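Local coordinates for protein alpha-galactosidase (Lactobacillus brevis, PDB 3MI6) that probably hydrolyses terminal, non-reducing alpha-D-galactose residues in alpha-galactosides such as galactose oligosaccharides, galactomannans and galactolipids, as a member of glycosyl hydrolase family 36, at residues R99-T104 against F138-T143; G144-L149 against T167-E172. All blocks are in the same frame, centred on the assembly; numbering follows the deposited sequence.

Contact 1: R99-T104 against F138-T143; sequences RITELT and FNDRIT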
loop_
_atom_site.group_PDB
_atom_site.type_symbol
_atom_site.label_atom_id
_atom_site.label_comp_id
_atom_site.label_asym_id
_atom_site.label_seq_id
_atom_site.Cartn_x
_atom_site.Cartn_y
_atom_site.Cartn_z
ATOM N N ARG D 99 35.831 -20.821 18.315
ATOM C CA ARG D 99 35.253 -19.495 18.234
ATOM C C ARG D 99 34.212 -19.280 19.339
ATOM O O ARG D 99 33.454 -18.298 19.323
ATOM C CB ARG D 99 34.634 -19.284 16.846
ATOM C CG ARG D 99 35.647 -19.320 15.696
ATOM C CD ARG D 99 34.953 -19.302 14.346
ATOM N NE ARG D 99 33.924 -20.335 14.272
ATOM C CZ ARG D 99 34.181 -21.623 14.049
ATOM N NH1 ARG D 99 35.432 -22.017 13.879
ATOM N NH2 ARG D 99 33.198 -22.516 13.995
ATOM N N ILE D 100 34.176 -20.205 20.295
ATOM C CA ILE D 100 33.255 -20.100 21.410
ATOM C C ILE D 100 33.731 -19.063 22.416
ATOM O O ILE D 100 34.924 -18.936 22.682
ATOM C CB ILE D 100 33.057 -21.440 22.103
ATOM C CG1 ILE D 100 32.681 -22.500 21.075
ATOM C CG2 ILE D 100 31.988 -21.333 23.156
ATOM C CD1 ILE D 100 31.714 -22.018 20.027
ATOM N N THR D 101 32.791 -18.302 22.960
ATOM C CA THR D 101 33.116 -17.322 23.975
ATOM C C THR D 101 32.060 -17.311 25.049
ATOM O O THR D 101 30.875 -17.218 24.754
ATOM C CB THR D 101 33.237 -15.927 23.381
ATOM O OG1 THR D 101 34.478 -15.832 22.677
ATOM C CG2 THR D 101 33.229 -14.889 24.483
ATOM N N GLU D 102 32.472 -17.414 26.304
ATOM C CA GLU D 102 31.490 -17.369 27.384
ATOM C C GLU D 102 31.693 -16.188 28.309
ATOM O O GLU D 102 32.421 -16.282 29.292
ATOM C CB GLU D 102 31.487 -18.667 28.175
ATOM C CG GLU D 102 30.897 -19.808 27.402
ATOM C CD GLU D 102 31.281 -21.144 27.962
ATOM O OE1 GLU D 102 31.591 -21.208 29.171
ATOM O OE2 GLU D 102 31.274 -22.132 27.194
ATOM N N LEU D 103 31.049 -15.072 27.987
ATOM C CA LEU D 103 31.141 -13.905 28.843
ATOM C C LEU D 103 30.488 -14.173 30.187
ATOM O O LEU D 103 29.471 -14.877 30.274
ATOM C CB LEU D 103 30.508 -12.690 28.190
ATOM C CG LEU D 103 31.270 -12.146 26.989
ATOM C CD1 LEU D 103 30.531 -10.948 26.439
ATOM C CD2 LEU D 103 32.690 -11.778 27.384
ATOM N N THR D 104 31.100 -13.623 31.230
ATOM C CA THR D 104 30.593 -13.729 32.574
ATOM C C THR D 104 30.904 -12.424 33.267
ATOM O O THR D 104 32.077 -12.060 33.408
ATOM C CB THR D 104 31.298 -14.825 33.344
ATOM O OG1 THR D 104 31.097 -16.079 32.684
ATOM C CG2 THR D 104 30.737 -14.903 34.743
ATOM N N PHE D 138 33.159 -7.629 31.769
ATOM C CA PHE D 138 32.944 -9.069 31.810
ATOM C C PHE D 138 34.283 -9.777 31.626
ATOM O O PHE D 138 35.283 -9.152 31.282
ATOM C CB PHE D 138 31.994 -9.517 30.689
ATOM C CG PHE D 138 30.633 -8.865 30.726
ATOM C CD1 PHE D 138 30.476 -7.524 30.404
ATOM C CD2 PHE D 138 29.503 -9.602 31.048
ATOM C CE1 PHE D 138 29.230 -6.937 30.433
ATOM C CE2 PHE D 138 28.264 -9.014 31.071
ATOM C CZ PHE D 138 28.130 -7.686 30.767
ATOM N N ASN D 139 34.292 -11.088 31.848
ATOM C CA ASN D 139 35.455 -11.918 31.581
ATOM C C ASN D 139 34.981 -13.201 30.940
ATOM O O ASN D 139 33.940 -13.749 31.312
ATOM C CB ASN D 139 36.213 -12.269 32.873
ATOM C CG ASN D 139 36.969 -11.084 33.465
ATOM O OD1 ASN D 139 36.715 -10.678 34.602
ATOM N ND2 ASN D 139 37.908 -10.538 32.701
ATOM N N ASP D 140 35.760 -13.680 29.983
ATOM C CA ASP D 140 35.520 -14.959 29.345
ATOM C C ASP D 140 36.106 -16.131 30.157
ATOM O O ASP D 140 37.325 -16.210 30.382
ATOM C CB ASP D 140 36.130 -14.926 27.950
ATOM C CG ASP D 140 35.919 -16.215 27.190
ATOM O OD1 ASP D 140 34.841 -16.848 27.360
ATOM O OD2 ASP D 140 36.833 -16.576 26.408
ATOM N N ARG D 141 35.231 -17.036 30.590
ATOM C CA ARG D 141 35.644 -18.268 31.262
ATOM C C ARG D 141 36.561 -19.152 30.407
ATOM O O ARG D 141 37.248 -20.027 30.931
ATOM C CB ARG D 141 34.420 -19.094 31.677
ATOM C CG ARG D 141 33.456 -18.369 32.606
ATOM C CD ARG D 141 32.437 -19.325 33.220
ATOM N NE ARG D 141 31.424 -19.764 32.262
ATOM C CZ ARG D 141 30.139 -19.430 32.340
ATOM N NH1 ARG D 141 29.717 -18.657 33.340
ATOM N NH2 ARG D 141 29.273 -19.877 31.433
ATOM N N ILE D 142 36.561 -18.937 29.095
ATOM C CA ILE D 142 37.326 -19.788 28.190
ATOM C C ILE D 142 38.713 -19.246 27.816
ATOM O O ILE D 142 39.669 -20.012 27.709
ATOM C CB ILE D 142 36.544 -20.097 26.890
ATOM C CG1 ILE D 142 35.236 -20.818 27.206
ATOM C CG2 ILE D 142 37.388 -20.929 25.952
ATOM C CD1 ILE D 142 34.479 -21.277 25.979
ATOM N N THR D 143 38.840 -17.943 27.611
ATOM C CA THR D 143 40.097 -17.436 27.078
ATOM C C THR D 143 40.735 -16.398 27.970
ATOM O O THR D 143 41.904 -16.068 27.792
ATOM C CB THR D 143 39.928 -16.831 25.670
ATOM O OG1 THR D 143 39.240 -15.574 25.763
ATOM C CG2 THR D 143 39.149 -17.780 24.773
#
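D140 and E102 meet where strands 103-112 and 132-140 come together at one margin of the antiparallel beta-sheet of the N-terminal domain. L103 and D140 form a non-hydrogen-bonded pair; in the hydrogen-bonded pair beside it, N139 N donates to T104 O (2.9 Å) and T104 N returns a weak bond to N139 O. Beyond the strand end the carboxylate of D140 takes over. Its CG lies anti to the backbone N (chi1 -179°), and OD1 accepts E102 N at 2.7 Å, from the syn side but 34° out of the carboxylate plane. OD1 also takes a weak bond from I142 N, which makes an Asx turn, while OD2 receives T143 OG1 on its anti lone pair. An alanine at D140 would probably leave E102 N without its mate and the 141-143 turn freer to move. The E102 side chain runs over this turn: CB is 3.9 Å from D140 OD1, CG is 4.1 Å from I142 CD1, CD is 3.8 Å and OE2 3.5 Å from that same methyl. OE2 also makes a salt bridge with K82 and accepts T439 N of the second subunit. OE1 forms a weak, long salt bridge with R141 NE (3.4 Å), at the edge of the guanidinium and in its plane, although the two planar groups are turned 64° apart. R141 N bonds to E102 O. T104 OG1 lies over one face of the same guanidinium, 3.0 Å from NH1, at an angle too poor for a hydrogen bond.

Contact 2: G144-L149 against T167-E172; sequences GLALDL and TNPSSE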
loop_
_atom_site.group_PDB
_atom_site.type_symbol
_atom_site.label_atom_id
_atom_site.label_comp_id
_atom_site.label_asym_id
_atom_site.label_seq_id
_atom_site.Cartn_x
_atom_site.Cartn_y
_atom_site.Cartn_z
ATOM N N GLY D 144 39.964 -15.872 28.913
ATOM C CA GLY D 144 40.488 -14.871 29.822
ATOM C C GLY D 144 40.392 -13.442 29.327
ATOM O O GLY D 144 40.663 -12.503 30.079
ATOM N N LEU D 145 40.016 -13.284 28.059
ATOM C CA LEU D 145 39.732 -11.981 27.465
ATOM C C LEU D 145 38.783 -11.200 28.355
ATOM O O LEU D 145 37.874 -11.771 28.956
ATOM C CB LEU D 145 39.091 -12.171 26.087
ATOM C CG LEU D 145 38.354 -10.988 25.454
ATOM C CD1 LEU D 145 39.126 -10.438 24.285
ATOM C CD2 LEU D 145 36.991 -11.417 24.992
ATOM N N ALA D 146 39.000 -9.895 28.443
ATOM C CA ALA D 146 38.089 -9.025 29.170
ATOM C C ALA D 146 37.379 -8.066 28.220
ATOM O O ALA D 146 37.963 -7.591 27.249
ATOM C CB ALA D 146 38.827 -8.253 30.231
ATOM N N LEU D 147 36.121 -7.773 28.519
ATOM C CA LEU D 147 35.311 -6.898 27.688
ATOM C C LEU D 147 34.673 -5.791 28.506
ATOM O O LEU D 147 33.940 -6.056 29.459
ATOM C CB LEU D 147 34.208 -7.708 27.026
ATOM C CG LEU D 147 33.272 -6.884 26.156
ATOM C CD1 LEU D 147 34.069 -6.158 25.080
ATOM C CD2 LEU D 147 32.211 -7.775 25.544
ATOM N N ASP D 148 34.946 -4.548 28.145
ATOM C CA ASP D 148 34.226 -3.439 28.751
ATOM C C ASP D 148 33.088 -2.959 27.841
ATOM O O ASP D 148 33.311 -2.609 26.676
ATOM C CB ASP D 148 35.182 -2.294 29.085
ATOM C CG ASP D 148 36.120 -2.644 30.231
ATOM O OD1 ASP D 148 35.865 -3.700 30.859
ATOM O OD2 ASP D 148 37.094 -1.881 30.504
ATOM N N LEU D 149 31.865 -2.979 28.372
ATOM C CA LEU D 149 30.699 -2.405 27.702
ATOM C C LEU D 149 30.411 -1.005 28.257
ATOM O O LEU D 149 30.099 -0.831 29.431
ATOM C CB LEU D 149 29.469 -3.305 27.850
ATOM C CG LEU D 149 29.511 -4.625 27.087
ATOM C CD1 LEU D 149 28.143 -5.288 27.013
ATOM C CD2 LEU D 149 30.030 -4.384 25.700
ATOM N N THR D 167 39.911 -6.331 26.192
ATOM C CA THR D 167 41.231 -6.459 26.812
ATOM C C THR D 167 41.686 -7.915 26.800
ATOM O O THR D 167 40.900 -8.821 27.071
ATOM C CB THR D 167 41.260 -5.941 28.277
ATOM O OG1 THR D 167 40.458 -4.753 28.406
ATOM C CG2 THR D 167 42.704 -5.647 28.705
ATOM N N ASN D 168 42.955 -8.131 26.459
ATOM C CA ASN D 168 43.557 -9.461 26.530
ATOM C C ASN D 168 44.598 -9.514 27.640
ATOM O O ASN D 168 45.717 -9.032 27.457
ATOM C CB ASN D 168 44.194 -9.847 25.191
ATOM C CG ASN D 168 44.634 -11.307 25.151
ATOM O OD1 ASN D 168 44.453 -12.046 26.115
ATOM N ND2 ASN D 168 45.214 -11.725 24.029
ATOM N N PRO D 169 44.225 -10.079 28.803
ATOM C CA PRO D 169 45.127 -10.269 29.941
ATOM C C PRO D 169 45.746 -11.670 29.952
ATOM O O PRO D 169 46.646 -11.931 30.752
ATOM C CB PRO D 169 44.197 -10.116 31.156
ATOM C CG PRO D 169 42.784 -9.976 30.597
ATOM C CD PRO D 169 42.847 -10.429 29.173
ATOM N N SER D 170 45.274 -12.567 29.088
ATOM C CA SER D 170 45.869 -13.900 29.008
ATOM C C SER D 170 47.188 -13.881 28.235
ATOM O O SER D 170 47.607 -12.845 27.722
ATOM C CB SER D 170 44.892 -14.926 28.415
ATOM O OG SER D 170 44.942 -14.958 26.999
ATOM N N SER D 171 47.837 -15.034 28.156
ATOM C CA SER D 171 49.165 -15.100 27.565
ATOM C C SER D 171 49.127 -15.478 26.087
ATOM O O SER D 171 50.138 -15.389 25.389
ATOM C CB SER D 171 50.018 -16.108 28.316
ATOM O OG SER D 171 49.716 -17.411 27.858
ATOM N N GLU D 172 47.955 -15.893 25.618
ATOM C CA GLU D 172 47.797 -16.406 24.261
ATOM C C GLU D 172 47.201 -15.364 23.321
ATOM O O GLU D 172 46.505 -14.455 23.766
ATOM C CB GLU D 172 46.904 -17.646 24.283
ATOM C CG GLU D 172 47.139 -18.563 25.481
ATOM C CD GLU D 172 47.218 -20.025 25.078
ATOM O OE1 GLU D 172 47.863 -20.310 24.040
ATOM O OE2 GLU D 172 46.638 -20.881 25.792
#
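A146 and T167 lie side by side, their CB atoms 3.9 Å apart on one face of the sheet, and P169 continues the row with its CG 4.3 Å from A146 CB. The proline ring borders the backbone before A146: its CD comes to 3.1 Å from G144 O. L145 is turned differently. Its CG is anti to the backbone N (chi1 163°), and CG and CD1 lie alongside the carbonyl oxygen of T167 on their way to F166 and L174. A146 and T167 form the antiparallel hydrogen-bonded pair that closes the open end of the beta-hairpin of strands 146-154 and 159-167, in the N-terminal domain sheet. A146 N donates to T167 O (2.6 Å) and T167 N to A146 O (2.5 Å), both bonds nearly straight. At G144 the backbone has a positive phi (87°), at which a CB would be jammed against the preceding carbonyl oxygen. N168 turns its CB away from 144-149, and its amide binds within its own loop: OD1 accepts S170 N in a weak Asx-turn bond, and ND2 reaches E172 O at 3.0 Å, in the carbonyl plane, while also bonding to L285 O.

Both contacts belong to the same antiparallel sheet, with centres about 9 Å apart, and they are joined through neighbouring strands 132-140 and 146-154: F138 N probably bonds to L147 O and D140 N to L145 O. Contact 1 is mostly buried, and the second subunit packs against part of it; it combines backbone pairing with charged groups and a carboxylate gripping backbone N-H groups. Contact 2 lies at the surface, touches no other chain, and relies on one backbone pair with small apolar contacts, with no side-chain hydrogen bond between its segments; N168 instead braces its own loop. The turn between them brings T143 O against S170 CB, while N139 ND2 packs on A146 CB.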